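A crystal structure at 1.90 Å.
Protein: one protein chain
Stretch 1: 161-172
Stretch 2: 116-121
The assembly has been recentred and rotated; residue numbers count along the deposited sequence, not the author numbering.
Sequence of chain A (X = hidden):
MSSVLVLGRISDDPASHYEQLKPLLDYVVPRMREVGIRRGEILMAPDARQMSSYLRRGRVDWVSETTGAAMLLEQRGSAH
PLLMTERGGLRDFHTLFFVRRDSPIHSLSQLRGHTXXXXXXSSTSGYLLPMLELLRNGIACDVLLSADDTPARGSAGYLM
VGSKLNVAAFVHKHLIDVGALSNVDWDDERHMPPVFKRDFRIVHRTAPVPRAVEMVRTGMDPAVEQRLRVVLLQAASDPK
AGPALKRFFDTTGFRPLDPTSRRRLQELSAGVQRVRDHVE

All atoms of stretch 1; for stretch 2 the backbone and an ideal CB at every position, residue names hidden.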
# COMPACT_ATOMS: atom_id res chain seq x y z
N VAL A 161 -5.95 0.46 -14.10
CA VAL A 161 -5.10 -0.35 -14.97
C VAL A 161 -4.35 -1.49 -14.22
O VAL A 161 -3.57 -2.23 -14.83
CB VAL A 161 -4.16 0.56 -15.76
CG1 VAL A 161 -4.93 1.65 -16.50
CG2 VAL A 161 -3.11 1.20 -14.87
N GLY A 162 -4.58 -1.62 -12.92
CA GLY A 162 -3.97 -2.67 -12.08
C GLY A 162 -2.54 -2.36 -11.63
O GLY A 162 -2.29 -1.81 -10.53
N SER A 163 -1.59 -2.67 -12.50
CA SER A 163 -0.22 -2.75 -12.07
C SER A 163 0.41 -1.36 -12.11
O SER A 163 0.01 -0.46 -12.87
CB SER A 163 0.57 -3.69 -12.96
OG SER A 163 0.92 -3.03 -14.15
N LYS A 164 1.45 -1.20 -11.32
CA LYS A 164 2.19 0.08 -11.38
C LYS A 164 2.80 0.34 -12.79
O LYS A 164 2.81 1.50 -13.32
CB LYS A 164 3.24 0.09 -10.31
CG LYS A 164 2.69 0.07 -8.90
CD LYS A 164 3.79 -0.12 -7.89
CE LYS A 164 3.16 -0.25 -6.54
NZ LYS A 164 4.20 -0.15 -5.50
N LEU A 165 3.29 -0.74 -13.42
CA LEU A 165 3.91 -0.63 -14.73
C LEU A 165 2.88 -0.20 -15.72
O LEU A 165 3.15 0.61 -16.61
CB LEU A 165 4.49 -1.99 -15.17
CG LEU A 165 5.16 -2.03 -16.56
CD1 LEU A 165 6.18 -0.92 -16.76
CD2 LEU A 165 5.82 -3.38 -16.78
N ASN A 166 1.66 -0.72 -15.59
CA ASN A 166 0.57 -0.27 -16.45
C ASN A 166 0.25 1.23 -16.32
O ASN A 166 0.01 1.91 -17.29
CB ASN A 166 -0.68 -1.12 -16.24
CG ASN A 166 -0.60 -2.49 -16.94
OD1 ASN A 166 0.37 -2.83 -17.61
ND2 ASN A 166 -1.65 -3.24 -16.78
N VAL A 167 0.27 1.75 -15.11
CA VAL A 167 0.08 3.20 -14.95
C VAL A 167 1.13 3.91 -15.82
O VAL A 167 0.83 4.79 -16.59
CB VAL A 167 0.26 3.61 -13.50
CG1 VAL A 167 0.22 5.11 -13.36
CG2 VAL A 167 -0.85 3.00 -12.65
N ALA A 168 2.40 3.54 -15.66
CA ALA A 168 3.46 4.19 -16.40
C ALA A 168 3.24 3.95 -17.91
O ALA A 168 3.24 4.86 -18.70
CB ALA A 168 4.80 3.66 -15.93
N ALA A 169 2.96 2.71 -18.27
CA ALA A 169 2.79 2.35 -19.69
C ALA A 169 1.64 3.01 -20.40
O ALA A 169 1.78 3.46 -21.53
CB ALA A 169 2.68 0.84 -19.83
N PHE A 170 0.47 3.11 -19.74
CA PHE A 170 -0.69 3.77 -20.35
C PHE A 170 -0.47 5.23 -20.57
O PHE A 170 -0.94 5.77 -21.53
CB PHE A 170 -1.99 3.61 -19.52
CG PHE A 170 -2.70 2.32 -19.76
CD1 PHE A 170 -2.18 1.14 -19.33
CD2 PHE A 170 -3.92 2.31 -20.41
CE1 PHE A 170 -2.84 -0.04 -19.56
CE2 PHE A 170 -4.59 1.13 -20.63
CZ PHE A 170 -4.05 -0.04 -20.21
N VAL A 171 0.20 5.88 -19.64
CA VAL A 171 0.49 7.30 -19.80
C VAL A 171 1.56 7.46 -20.88
O VAL A 171 1.49 8.40 -21.70
CB VAL A 171 0.92 7.99 -18.50
CG1 VAL A 171 1.15 9.48 -18.71
CG2 VAL A 171 -0.17 7.81 -17.49
N HIS A 172 2.51 6.51 -20.92
CA HIS A 172 3.57 6.69 -21.88
C HIS A 172 3.04 6.57 -23.28
O HIS A 172 3.48 7.31 -24.16
CB HIS A 172 4.70 5.74 -21.68
CG HIS A 172 5.89 6.12 -22.50
ND1 HIS A 172 6.26 5.43 -23.63
CD2 HIS A 172 6.71 7.19 -22.42
CE1 HIS A 172 7.30 6.02 -24.18
NE2 HIS A 172 7.59 7.10 -23.48
N UNK A 116 -6.92 9.88 -15.65
CA UNK A 116 -5.92 9.48 -14.68
C UNK A 116 -5.90 7.95 -14.57
O UNK A 116 -6.92 7.38 -14.35
CB UNK A 116 -6.20 10.12 -13.32
N UNK A 117 -4.72 7.35 -14.62
CA UNK A 117 -4.48 5.95 -14.40
C UNK A 117 -4.22 5.69 -12.94
O UNK A 117 -3.26 6.21 -12.40
CB UNK A 117 -3.31 5.46 -15.25
N UNK A 118 -5.05 4.87 -12.34
CA UNK A 118 -4.88 4.41 -10.98
C UNK A 118 -4.71 2.93 -10.94
O UNK A 118 -4.89 2.23 -11.93
CB UNK A 118 -6.07 4.83 -10.11
N UNK A 119 -4.40 2.41 -9.77
CA UNK A 119 -4.08 1.03 -9.67
C UNK A 119 -5.22 0.07 -9.35
O UNK A 119 -5.71 -0.61 -10.25
CB UNK A 119 -2.99 0.88 -8.60
N UNK A 120 -5.55 -0.09 -8.09
CA UNK A 120 -6.71 -0.86 -7.66
C UNK A 120 -7.10 -0.21 -6.36
O UNK A 120 -6.31 0.57 -5.82
CB UNK A 120 -6.43 -2.36 -7.51
N UNK A 121 -8.25 -0.59 -5.79
CA UNK A 121 -8.83 0.13 -4.64
C UNK A 121 -8.05 -0.03 -3.32
O UNK A 121 -8.22 0.78 -2.39
CB UNK A 121 -10.27 -0.35 -4.42

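Stretch 2 begins as a strand, positions 116 to 118, running nearly antiparallel to helix 164-172: their N-to-C directions differ by 163°, with a closest axial approach of 7.9 Å. The test at each position is where CA-to-CB points and which atoms of stretch 1 lie near the ideal CB.

Position 116 has strand angles (-125/132), and its CA-to-CB bond points away. No atom of stretch 1 lies within 5.5 Å of the ideal CB, so this side sets little limit on size or polarity. The residue is Leu-116, which makes no contact with the helix segment.

Position 117 is the opposite case. CA-to-CB points toward stretch 1, and the ideal CB lies 4.0 Å from Val-167 CG1, 4.3 Å from Val-161 CG2 and 4.5 Å from Val-171 CG2. Three valine methyls at these distances make an apolar surface already near contact, which favours a small, nonpolar side chain such as alanine; glycine would fit but contribute less packing. The deposited residue is Ala-117, whose CB packs 3.9 Å from Val-167 CG1.

At 118 the CB again points away, with nothing of stretch 1 within 5.5 Å, so many side chains are compatible. The backbone carries the contact here: Val-161 N donates to the carbonyl O of 118 at 3.0 Å and 171°, a nearly linear bond available to any residue type. The residue is Leu-118, its side chain remaining at least 5.8 Å from stretch 1.

Position 119 follows the strand, with angles of -92/-84. Its CB points sideways, 3.4 Å from Gly-162 O and 5.0 Å from Val-167 CG2. A long, flexible side chain could extend along the start of the helix, covering Val-167 and the aliphatic part of Lys-164; methionine, glutamine or glutamate would all be plausible. It is Gln-119, with chi1 m and chi2 t. Its CG lies 3.7 Å from Val-167 CG2, and its OE1 approaches Lys-164 CG at 3.1 Å, a contact with the methylene chain rather than the ammonium group. Its backbone O also accepts a weak hydrogen bond from Gly-162 N (3.1 Å, 131°).

Position 120 is extended (-152/171), and its CB points sideways, 5.1 Å from Gly-162 O. That carbonyl would tolerate a small or polar group without demanding one. Asn-120 brings ND2 to 4.3 Å from Gly-162 O, a peripheral contact.

Position 121 is out of reach, so stretch 1 gives no basis for choosing; the residue is Ala-121.

Stretch 2, residues 116-121: LALQNA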
# COMPACT_ATOMS: atom_id res chain seq x y z
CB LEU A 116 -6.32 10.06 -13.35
CG LEU A 116 -5.56 9.66 -12.11
CD1 LEU A 116 -4.13 10.18 -12.09
CD2 LEU A 116 -6.29 10.24 -10.92
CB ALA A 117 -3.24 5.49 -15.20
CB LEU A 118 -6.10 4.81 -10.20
CG LEU A 118 -6.28 6.33 -10.18
CD1 LEU A 118 -7.49 6.70 -9.32
CD2 LEU A 118 -5.06 6.98 -9.60
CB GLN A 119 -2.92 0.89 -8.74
CG GLN A 119 -1.65 1.32 -9.44
CD GLN A 119 -0.49 1.48 -8.50
OE1 GLN A 119 -0.14 0.56 -7.73
NE2 GLN A 119 0.13 2.65 -8.55
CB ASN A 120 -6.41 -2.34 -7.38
CG ASN A 120 -5.27 -2.52 -6.39
OD1 ASN A 120 -5.32 -2.11 -5.21
ND2 ASN A 120 -4.20 -3.10 -6.89
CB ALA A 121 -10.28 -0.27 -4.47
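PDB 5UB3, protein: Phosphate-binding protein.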